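Local coordinates for protein phytase (Debaryomyces castellii, PDB 2GFI) that probably releases phosphate from phytate (inositol hexakisphosphate) as a 3-phytase of the histidine acid phosphatase family, at residues Asn299-Thr302 against Arg303-Gly306; Thr334-Glu337 against Ile338-Ala342; Asn413-Asn416 against Asp417-Glu421. One frame throughout, in Å; residues are numbered along the deposited sequence.

Contact 1 of 3, residues Asn299-Thr302 against Arg303-Gly306; sequences NNMT and RVIG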
ATOM      1  N   ASN A 299       6.552 -32.445 -21.643  1.00 31.05           N
ATOM      2  CA  ASN A 299       6.918 -32.823 -22.991  1.00 31.90           C
ATOM      3  C   ASN A 299       8.369 -33.321 -23.001  1.00 33.20           C
ATOM      4  O   ASN A 299       9.292 -32.570 -22.612  1.00 32.85           O
ATOM      5  CB  ASN A 299       6.729 -31.641 -23.951  1.00 31.10           C
ATOM      6  CG  ASN A 299       6.877 -32.043 -25.416  1.00 31.54           C
ATOM      7  OD1 ASN A 299       7.953 -32.447 -25.850  1.00 32.18           O
ATOM      8  ND2 ASN A 299       5.793 -31.917 -26.189  1.00 31.06           N
ATOM      9  N   ASN A 300       8.553 -34.576 -23.447  1.00 34.23           N
ATOM     10  CA  ASN A 300       9.857 -35.239 -23.415  1.00 35.40           C
ATOM     11  C   ASN A 300      10.959 -34.509 -24.203  1.00 35.11           C
ATOM     12  O   ASN A 300      12.153 -34.725 -23.963  1.00 36.27           O
ATOM     13  CB  ASN A 300       9.755 -36.754 -23.790  1.00 36.55           C
ATOM     14  CG  ASN A 300       9.178 -37.033 -25.226  1.00 38.79           C
ATOM     15  OD1 ASN A 300       9.041 -36.134 -26.070  1.00 40.36           O
ATOM     16  ND2 ASN A 300       8.849 -38.325 -25.492  1.00 42.60           N
ATOM     17  N   MET A 301      10.571 -33.618 -25.109  1.00 33.76           N
ATOM     18  CA  MET A 301      11.548 -32.979 -25.975  1.00 32.65           C
ATOM     19  C   MET A 301      12.153 -31.701 -25.446  1.00 32.00           C
ATOM     20  O   MET A 301      13.172 -31.249 -25.946  1.00 32.09           O
ATOM     21  CB  MET A 301      10.986 -32.766 -27.389  1.00 32.78           C
ATOM     22  CG  MET A 301      10.967 -34.038 -28.231  1.00 34.70           C
ATOM     23  SD  MET A 301      12.594 -34.873 -28.293  1.00 38.08           S
ATOM     24  CE  MET A 301      13.505 -33.671 -29.247  1.00 36.53           C
ATOM     25  N   THR A 302      11.554 -31.119 -24.412  1.00 31.60           N
ATOM     26  CA  THR A 302      11.956 -29.776 -23.966  1.00 30.20           C
ATOM     27  C   THR A 302      13.260 -29.752 -23.206  1.00 30.80           C
ATOM     28  O   THR A 302      13.986 -28.757 -23.255  1.00 30.08           O
ATOM     29  CB  THR A 302      10.864 -29.114 -23.117  1.00 30.12           C
ATOM     30  OG1 THR A 302      10.616 -29.922 -21.951  1.00 28.35           O
ATOM     31  CG2 THR A 302       9.542 -29.031 -23.908  1.00 26.47           C
ATOM     32  N   ARG A 303      13.573 -30.832 -22.492  1.00 31.58           N
ATOM     33  CA  ARG A 303      14.839 -30.837 -21.833  1.00 32.50           C
ATOM     34  C   ARG A 303      15.985 -30.748 -22.831  1.00 32.73           C
ATOM     35  O   ARG A 303      16.949 -29.996 -22.572  1.00 32.80           O
ATOM     36  CB  ARG A 303      15.066 -32.019 -20.939  1.00 33.64           C
ATOM     37  CG  ARG A 303      16.360 -31.747 -20.205  1.00 36.98           C
ATOM     38  CD  ARG A 303      16.662 -32.618 -19.099  1.00 42.05           C
ATOM     39  NE  ARG A 303      15.564 -32.807 -18.178  1.00 45.50           N
ATOM     40  CZ  ARG A 303      15.750 -33.214 -16.927  1.00 48.42           C
ATOM     41  NH1 ARG A 303      16.997 -33.397 -16.480  1.00 47.96           N
ATOM     42  NH2 ARG A 303      14.704 -33.420 -16.122  1.00 48.34           N
ATOM     43  N   VAL A 304      15.904 -31.495 -23.951  1.00 31.78           N
ATOM     44  CA  VAL A 304      16.989 -31.419 -24.950  1.00 30.97           C
ATOM     45  C   VAL A 304      17.074 -30.020 -25.554  1.00 30.24           C
ATOM     46  O   VAL A 304      18.166 -29.474 -25.668  1.00 29.78           O
ATOM     47  CB  VAL A 304      16.926 -32.501 -26.083  1.00 30.87           C
ATOM     48  CG1 VAL A 304      15.695 -32.344 -26.951  1.00 29.28           C
ATOM     49  CG2 VAL A 304      18.173 -32.375 -26.975  1.00 31.68           C
ATOM     50  N   ILE A 305      15.920 -29.455 -25.926  1.00 29.76           N
ATOM     51  CA  ILE A 305      15.860 -28.093 -26.468  1.00 30.73           C
ATOM     52  C   ILE A 305      16.334 -27.054 -25.444  1.00 30.65           C
ATOM     53  O   ILE A 305      17.192 -26.249 -25.753  1.00 31.49           O
ATOM     54  CB  ILE A 305      14.445 -27.731 -26.958  1.00 30.81           C
ATOM     55  CG1 ILE A 305      13.978 -28.668 -28.057  1.00 30.23           C
ATOM     56  CG2 ILE A 305      14.423 -26.286 -27.468  1.00 30.63           C
ATOM     57  CD1 ILE A 305      12.463 -28.632 -28.256  1.00 30.03           C
ATOM     58  N   GLY A 306      15.786 -27.085 -24.226  1.00 30.75           N
ATOM     59  CA  GLY A 306      16.189 -26.151 -23.169  1.00 30.82           C
ATOM     60  C   GLY A 306      17.670 -26.172 -22.832  1.00 30.70           C
ATOM     61  O   GLY A 306      18.240 -25.148 -22.457  1.00 30.74           O
TER
HETATM   62  O   HOH W   1      11.631 -32.978 -21.423  1.00 38.83           O
HETATM   63  O   HOH W   2      14.887 -34.031 -24.361  1.00 42.19           O
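Met301 and Val304 meet because of their torsions: the methionine sets CG anti to its own carbonyl carbon (chi1 -77°) and bends twice beyond it, while the valine holds CG1 in the crowded position between backbone N and carbonyl carbon (chi1 64°). The two side chains run alongside each other, and Met301 CE comes within 3.4 Å of Val304 CG1, tighter than a normal carbon-carbon contact. Cys432 and Gln431 of helix 428-432 add to the packing round the methionine, and an attached N-acetylglucosamine touches Val304.

The backbone illustrates how a helix begins. Asn299 OD1 accepts from Met301 N at 3.0 Å, in the plane of its carbonyl and on a lone pair. Its ND2 is held separately by Asn215 O. The backbone carbonyls of Asn299 and Asn300 reach the amides four residues on through water: one water donates to Asn299 O and accepts from Arg303 N at 3.1 Å, and the other does the same between Asn300 O and Val304 N, 2.8 Å from that nitrogen. Direct bonds then take over, with Ile305 N giving to Met301 O at 3.3 Å and nearly straight (171°), and Gly306 N to Thr302 O at a short 2.6 Å. The hydroxyl of Thr302 is hydrogen-bonded outside the turn, to Ser341 OG and to Ser296 O. An Asx turn at Asn299 superimposed on a type I beta turn, with waters bridging the turn to the first helical amides, is thus the capped N-terminal entrance to helix 302-318.

Contact 2 of 3, residues Thr334-Glu337 against Ile338-Ala342; sequences TDIE and IFHSA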
ATOM      1  N   THR A 334       7.810 -19.151 -24.597  1.00 26.54           N
ATOM      2  CA  THR A 334       7.972 -20.552 -24.921  1.00 26.28           C
ATOM      3  C   THR A 334       9.420 -20.965 -24.821  1.00 25.66           C
ATOM      4  O   THR A 334       9.721 -22.031 -24.330  1.00 25.87           O
ATOM      5  CB  THR A 334       7.390 -20.861 -26.307  1.00 26.55           C
ATOM      6  OG1 THR A 334       5.970 -20.662 -26.272  1.00 27.94           O
ATOM      7  CG2 THR A 334       7.493 -22.362 -26.589  1.00 26.77           C
ATOM      8  N   ASP A 335      10.320 -20.083 -25.219  1.00 25.65           N
ATOM      9  CA  ASP A 335      11.723 -20.422 -25.257  1.00 25.99           C
ATOM     10  C   ASP A 335      12.295 -20.396 -23.879  1.00 26.00           C
ATOM     11  O   ASP A 335      13.126 -21.248 -23.518  1.00 25.67           O
ATOM     12  CB  ASP A 335      12.420 -19.459 -26.163  1.00 26.26           C
ATOM     13  CG  ASP A 335      11.842 -19.509 -27.534  1.00 28.88           C
ATOM     14  OD1 ASP A 335      12.034 -20.585 -28.153  1.00 31.23           O
ATOM     15  OD2 ASP A 335      11.142 -18.581 -28.041  1.00 30.62           O
ATOM     16  N   ILE A 336      11.800 -19.437 -23.099  1.00 25.56           N
ATOM     17  CA  ILE A 336      12.191 -19.313 -21.717  1.00 24.63           C
ATOM     18  C   ILE A 336      11.610 -20.450 -20.911  1.00 24.18           C
ATOM     19  O   ILE A 336      12.250 -20.898 -19.973  1.00 23.07           O
ATOM     20  CB  ILE A 336      11.773 -17.956 -21.157  1.00 24.26           C
ATOM     21  CG1 ILE A 336      12.508 -16.850 -21.922  1.00 24.42           C
ATOM     22  CG2 ILE A 336      12.078 -17.887 -19.660  1.00 24.35           C
ATOM     23  CD1 ILE A 336      12.069 -15.439 -21.564  1.00 23.86           C
ATOM     24  N   GLU A 337      10.402 -20.905 -21.260  1.00 24.33           N
ATOM     25  CA  GLU A 337       9.806 -22.050 -20.552  1.00 24.71           C
ATOM     26  C   GLU A 337      10.587 -23.300 -20.803  1.00 23.59           C
ATOM     27  O   GLU A 337      10.879 -24.036 -19.881  1.00 23.87           O
ATOM     28  CB  GLU A 337       8.361 -22.330 -20.955  1.00 24.98           C
ATOM     29  CG  GLU A 337       7.388 -21.703 -20.028  1.00 28.29           C
ATOM     30  CD  GLU A 337       5.993 -22.200 -20.241  1.00 30.30           C
ATOM     31  OE1 GLU A 337       5.396 -22.718 -19.258  1.00 26.93           O
ATOM     32  OE2 GLU A 337       5.513 -22.024 -21.388  1.00 32.75           O
ATOM     33  N   ILE A 338      10.898 -23.538 -22.067  1.00 23.13           N
ATOM     34  CA  ILE A 338      11.693 -24.686 -22.456  1.00 23.63           C
ATOM     35  C   ILE A 338      13.090 -24.595 -21.838  1.00 23.68           C
ATOM     36  O   ILE A 338      13.598 -25.568 -21.303  1.00 24.05           O
ATOM     37  CB  ILE A 338      11.742 -24.785 -23.999  1.00 23.84           C
ATOM     38  CG1 ILE A 338      10.328 -25.081 -24.562  1.00 23.64           C
ATOM     39  CG2 ILE A 338      12.802 -25.792 -24.437  1.00 22.68           C
ATOM     40  CD1 ILE A 338      10.182 -24.820 -26.049  1.00 22.53           C
ATOM     41  N   PHE A 339      13.693 -23.414 -21.885  1.00 23.65           N
ATOM     42  CA  PHE A 339      14.933 -23.155 -21.149  1.00 24.53           C
ATOM     43  C   PHE A 339      14.804 -23.635 -19.701  1.00 24.26           C
ATOM     44  O   PHE A 339      15.631 -24.417 -19.244  1.00 24.68           O
ATOM     45  CB  PHE A 339      15.286 -21.657 -21.244  1.00 24.98           C
ATOM     46  CG  PHE A 339      16.597 -21.271 -20.618  1.00 26.45           C
ATOM     47  CD1 PHE A 339      17.582 -22.211 -20.320  1.00 27.30           C
ATOM     48  CD2 PHE A 339      16.871 -19.925 -20.375  1.00 28.19           C
ATOM     49  CE1 PHE A 339      18.812 -21.802 -19.764  1.00 27.40           C
ATOM     50  CE2 PHE A 339      18.103 -19.521 -19.785  1.00 28.76           C
ATOM     51  CZ  PHE A 339      19.065 -20.461 -19.506  1.00 26.45           C
ATOM     52  N   HIS A 340      13.742 -23.217 -19.009  1.00 23.87           N
ATOM     53  CA  HIS A 340      13.464 -23.624 -17.612  1.00 23.45           C
ATOM     54  C   HIS A 340      13.192 -25.089 -17.420  1.00 23.70           C
ATOM     55  O   HIS A 340      13.453 -25.643 -16.350  1.00 23.43           O
ATOM     56  CB  HIS A 340      12.309 -22.801 -16.999  1.00 23.13           C
ATOM     57  CG  HIS A 340      12.761 -21.483 -16.457  1.00 22.29           C
ATOM     58  ND1 HIS A 340      13.127 -21.305 -15.132  1.00 20.94           N
ATOM     59  CD2 HIS A 340      12.970 -20.299 -17.072  1.00 21.44           C
ATOM     60  CE1 HIS A 340      13.522 -20.058 -14.955  1.00 20.50           C
ATOM     61  NE2 HIS A 340      13.441 -19.427 -16.116  1.00 22.04           N
ATOM     62  N   SER A 341      12.680 -25.737 -18.458  1.00 24.66           N
ATOM     63  CA  SER A 341      12.586 -27.200 -18.440  1.00 25.33           C
ATOM     64  C   SER A 341      13.976 -27.810 -18.185  1.00 25.92           C
ATOM     65  O   SER A 341      14.114 -28.780 -17.442  1.00 25.93           O
ATOM     66  CB  SER A 341      12.030 -27.704 -19.760  1.00 25.35           C
ATOM     67  OG  SER A 341      11.572 -29.020 -19.607  1.00 25.05           O
ATOM     68  N   ALA A 342      15.007 -27.220 -18.786  1.00 25.33           N
ATOM     69  CA  ALA A 342      16.337 -27.692 -18.519  1.00 25.27           C
ATOM     70  C   ALA A 342      16.945 -27.080 -17.256  1.00 25.42           C
ATOM     71  O   ALA A 342      17.634 -27.796 -16.540  1.00 26.68           O
ATOM     72  CB  ALA A 342      17.240 -27.510 -19.723  1.00 24.79           C
TER
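Thr334 to Ser341 is regular alpha helix, in which Ile338, Phe339, His340 and Ser341 each donate their backbone N-H to the carbonyl four residues earlier, as in Phe339 N to Asp335 O at 2.8 Å. On this frame, side chains one turn apart run in the same direction as neighbours. Thr334 sets CG2 anti to its backbone N, and this methyl touches Ile338 CD1 at 3.7 Å. One turn along another flank, Ile336 CG2 lies 3.6 Å from His340 CD2. The imidazole also brings that carbon edge-on to the backbone, with Ile336 O in the ring plane and 3.0 Å from His340 CD2. At the neighbouring ring atom, NE2 is hydrogen-bonded to Thr375 OG1, so both the carbonyl and the threonine bear on how the ring is turned.

The two acids find partners off the contact. Glu337 shares its carboxylate oxygens between Tyr363 OH and Asn295 ND2, and Asp335 OD1 forms a salt bridge with Arg208. In this helix, whose first residue is the predicted proton donor Asp333, a methyl pair and a methyl against imidazole CD2 make the side-chain packing, while the named partners of the buried acids and imidazole are consistent with their tolerating burial.

Contact 3 of 3, residues Asn413-Asn416 against Asp417-Glu421; sequences NDYN and DYVAE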
ATOM      1  N   ASN A 413      31.499 -24.392  -9.290  1.00 30.19           N
ATOM      2  CA  ASN A 413      31.935 -25.778  -9.396  1.00 30.42           C
ATOM      3  C   ASN A 413      30.791 -26.748  -9.267  1.00 29.69           C
ATOM      4  O   ASN A 413      30.636 -27.639 -10.091  1.00 29.50           O
ATOM      5  CB  ASN A 413      33.058 -26.074  -8.378  1.00 31.63           C
ATOM      6  CG  ASN A 413      34.307 -25.272  -8.665  1.00 33.70           C
ATOM      7  OD1 ASN A 413      34.699 -25.109  -9.834  1.00 37.40           O
ATOM      8  ND2 ASN A 413      34.921 -24.729  -7.624  1.00 34.47           N
ATOM      9  N   ASP A 414      29.978 -26.548  -8.233  1.00 30.24           N
ATOM     10  CA  ASP A 414      28.738 -27.287  -8.029  1.00 30.34           C
ATOM     11  C   ASP A 414      27.715 -27.013  -9.123  1.00 29.87           C
ATOM     12  O   ASP A 414      27.000 -27.915  -9.545  1.00 30.17           O
ATOM     13  CB  ASP A 414      28.147 -26.908  -6.688  1.00 30.89           C
ATOM     14  CG  ASP A 414      28.973 -27.412  -5.527  1.00 32.98           C
ATOM     15  OD1 ASP A 414      29.598 -28.497  -5.667  1.00 35.39           O
ATOM     16  OD2 ASP A 414      29.063 -26.788  -4.449  1.00 33.15           O
ATOM     17  N   TYR A 415      27.653 -25.768  -9.591  1.00 29.65           N
ATOM     18  CA  TYR A 415      26.712 -25.414 -10.649  1.00 29.09           C
ATOM     19  C   TYR A 415      27.025 -26.177 -11.932  1.00 29.72           C
ATOM     20  O   TYR A 415      26.115 -26.567 -12.667  1.00 28.74           O
ATOM     21  CB  TYR A 415      26.671 -23.909 -10.916  1.00 28.20           C
ATOM     22  CG  TYR A 415      25.602 -23.598 -11.962  1.00 29.44           C
ATOM     23  CD1 TYR A 415      24.245 -23.900 -11.710  1.00 27.44           C
ATOM     24  CD2 TYR A 415      25.942 -23.049 -13.212  1.00 27.87           C
ATOM     25  CE1 TYR A 415      23.273 -23.663 -12.663  1.00 28.01           C
ATOM     26  CE2 TYR A 415      24.968 -22.796 -14.165  1.00 28.43           C
ATOM     27  CZ  TYR A 415      23.635 -23.102 -13.881  1.00 28.32           C
ATOM     28  OH  TYR A 415      22.666 -22.869 -14.807  1.00 26.98           O
ATOM     29  N   ASN A 416      28.324 -26.395 -12.187  1.00 30.54           N
ATOM     30  CA  ASN A 416      28.772 -27.254 -13.288  1.00 30.46           C
ATOM     31  C   ASN A 416      28.223 -28.671 -13.220  1.00 30.38           C
ATOM     32  O   ASN A 416      27.776 -29.201 -14.229  1.00 30.53           O
ATOM     33  CB  ASN A 416      30.296 -27.224 -13.407  1.00 30.45           C
ATOM     34  CG  ASN A 416      30.770 -26.112 -14.310  1.00 30.43           C
ATOM     35  OD1 ASN A 416      30.759 -26.243 -15.534  1.00 31.50           O
ATOM     36  ND2 ASN A 416      31.154 -24.996 -13.720  1.00 29.12           N
ATOM     37  N   ASP A 417      28.228 -29.253 -12.027  1.00 30.59           N
ATOM     38  CA  ASP A 417      27.713 -30.595 -11.798  1.00 31.39           C
ATOM     39  C   ASP A 417      26.190 -30.660 -12.016  1.00 31.09           C
ATOM     40  O   ASP A 417      25.672 -31.617 -12.612  1.00 30.57           O
ATOM     41  CB  ASP A 417      28.023 -31.056 -10.361  1.00 32.48           C
ATOM     42  CG  ASP A 417      29.513 -31.248 -10.092  1.00 34.48           C
ATOM     43  OD1 ASP A 417      30.319 -31.313 -11.050  1.00 36.24           O
ATOM     44  OD2 ASP A 417      29.967 -31.349  -8.929  1.00 37.58           O
ATOM     45  N   TYR A 418      25.499 -29.635 -11.502  1.00 30.42           N
ATOM     46  CA  TYR A 418      24.064 -29.456 -11.680  1.00 29.87           C
ATOM     47  C   TYR A 418      23.713 -29.370 -13.171  1.00 30.30           C
ATOM     48  O   TYR A 418      22.870 -30.136 -13.673  1.00 30.08           O
ATOM     49  CB  TYR A 418      23.563 -28.205 -10.913  1.00 29.06           C
ATOM     50  CG  TYR A 418      22.071 -27.999 -11.087  1.00 28.07           C
ATOM     51  CD1 TYR A 418      21.172 -28.799 -10.399  1.00 25.99           C
ATOM     52  CD2 TYR A 418      21.569 -27.051 -11.990  1.00 25.46           C
ATOM     53  CE1 TYR A 418      19.817 -28.659 -10.570  1.00 25.26           C
ATOM     54  CE2 TYR A 418      20.216 -26.887 -12.157  1.00 24.35           C
ATOM     55  CZ  TYR A 418      19.345 -27.705 -11.426  1.00 26.84           C
ATOM     56  OH  TYR A 418      17.998 -27.611 -11.555  1.00 26.26           O
ATOM     57  N   VAL A 419      24.368 -28.463 -13.889  1.00 30.70           N
ATOM     58  CA  VAL A 419      24.109 -28.365 -15.325  1.00 31.73           C
ATOM     59  C   VAL A 419      24.372 -29.711 -16.031  1.00 33.17           C
ATOM     60  O   VAL A 419      23.502 -30.206 -16.769  1.00 32.76           O
ATOM     61  CB  VAL A 419      24.873 -27.212 -15.986  1.00 31.27           C
ATOM     62  CG1 VAL A 419      24.631 -27.224 -17.493  1.00 30.44           C
ATOM     63  CG2 VAL A 419      24.392 -25.913 -15.412  1.00 29.39           C
ATOM     64  N   ALA A 420      25.541 -30.316 -15.764  1.00 34.33           N
ATOM     65  CA  ALA A 420      25.863 -31.623 -16.347  1.00 35.83           C
ATOM     66  C   ALA A 420      24.757 -32.656 -16.093  1.00 36.85           C
ATOM     67  O   ALA A 420      24.374 -33.374 -17.001  1.00 36.84           O
ATOM     68  CB  ALA A 420      27.231 -32.135 -15.849  1.00 35.84           C
ATOM     69  N   GLU A 421      24.234 -32.698 -14.864  1.00 38.56           N
ATOM     70  CA  GLU A 421      23.107 -33.570 -14.493  1.00 40.89           C
ATOM     71  C   GLU A 421      21.845 -33.266 -15.299  1.00 39.47           C
ATOM     72  O   GLU A 421      21.127 -34.199 -15.722  1.00 39.84           O
ATOM     73  CB  GLU A 421      22.766 -33.408 -13.005  1.00 41.17           C
ATOM     74  CG  GLU A 421      23.639 -34.195 -12.034  1.00 44.65           C
ATOM     75  CD  GLU A 421      23.167 -34.077 -10.575  1.00 44.41           C
ATOM     76  OE1 GLU A 421      22.784 -32.935 -10.135  1.00 50.98           O
ATOM     77  OE2 GLU A 421      23.174 -35.137  -9.866  1.00 50.55           O
TER
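Val419 sits over a face of the Tyr415 ring and crosses it at a slant. Its CG2 methyl is 3.6 Å from the ring centroid and 25° off the normal, a CH-pi contact between residues one helical turn apart. The methyl is displaced toward the rim on the hydroxyl side, where it is closest to Tyr415 CZ at 3.3 Å. The phenol swings there because CG is anti to the backbone N (chi1 -176°), which carries the ring along the helix toward the later turn.

Tyr418 adopts nearly the same first torsion, and the two aromatic side chains approach obliquely in an apolar contact, Tyr415 CE1 to Tyr418 CD2 at 3.9 Å. Each hydroxyl finds its partner beyond the helix: Tyr415 OH bonds with Tyr390 OH, and Tyr418 OH with Ile343 O.

Beneath the side chains, Val419 N donates to Tyr415 O at 2.9 Å and almost straight (173°), whereas the bond from Asp417 N to Asn413 O is weak. On the exposed flank the carboxylates of Asp414 and Asp417 come to 4.3 Å between OD1 of the first and OD2 of the second, a like-charge pair that solvent would be expected to screen.

Tyr415 and Val419 turned to helix 302-318, Tyr415 also to strand 385-392, with acids on the outside, give helix 412-423 the amphipathic character of a helix packed on the surface of a fold.

In the fold
Contacts 2 and 3 lie within helices and contact 1 is the entry to one; along the chain they come in the order 1, 2, 3. Contact 1 opens helix 302-318, contact 2 lies within helix 333-343, and contact 3 belongs to helix 412-423. The strand 326-331, part of the mixed sheet, comes between the first two. Contacts 1 and 2 have centres 8 Å apart and touch directly, with Ile338 and Ala342 packed against Gly306; contact 3 is about 18 Å from either, centre to centre. Helix 302-318 therefore joins the group, receiving side chains from both other helices. Depth also differs: contact 2 is buried near the predicted catalytic residues, while contacts 1 and 3 lie farther out, toward glycosylated surface.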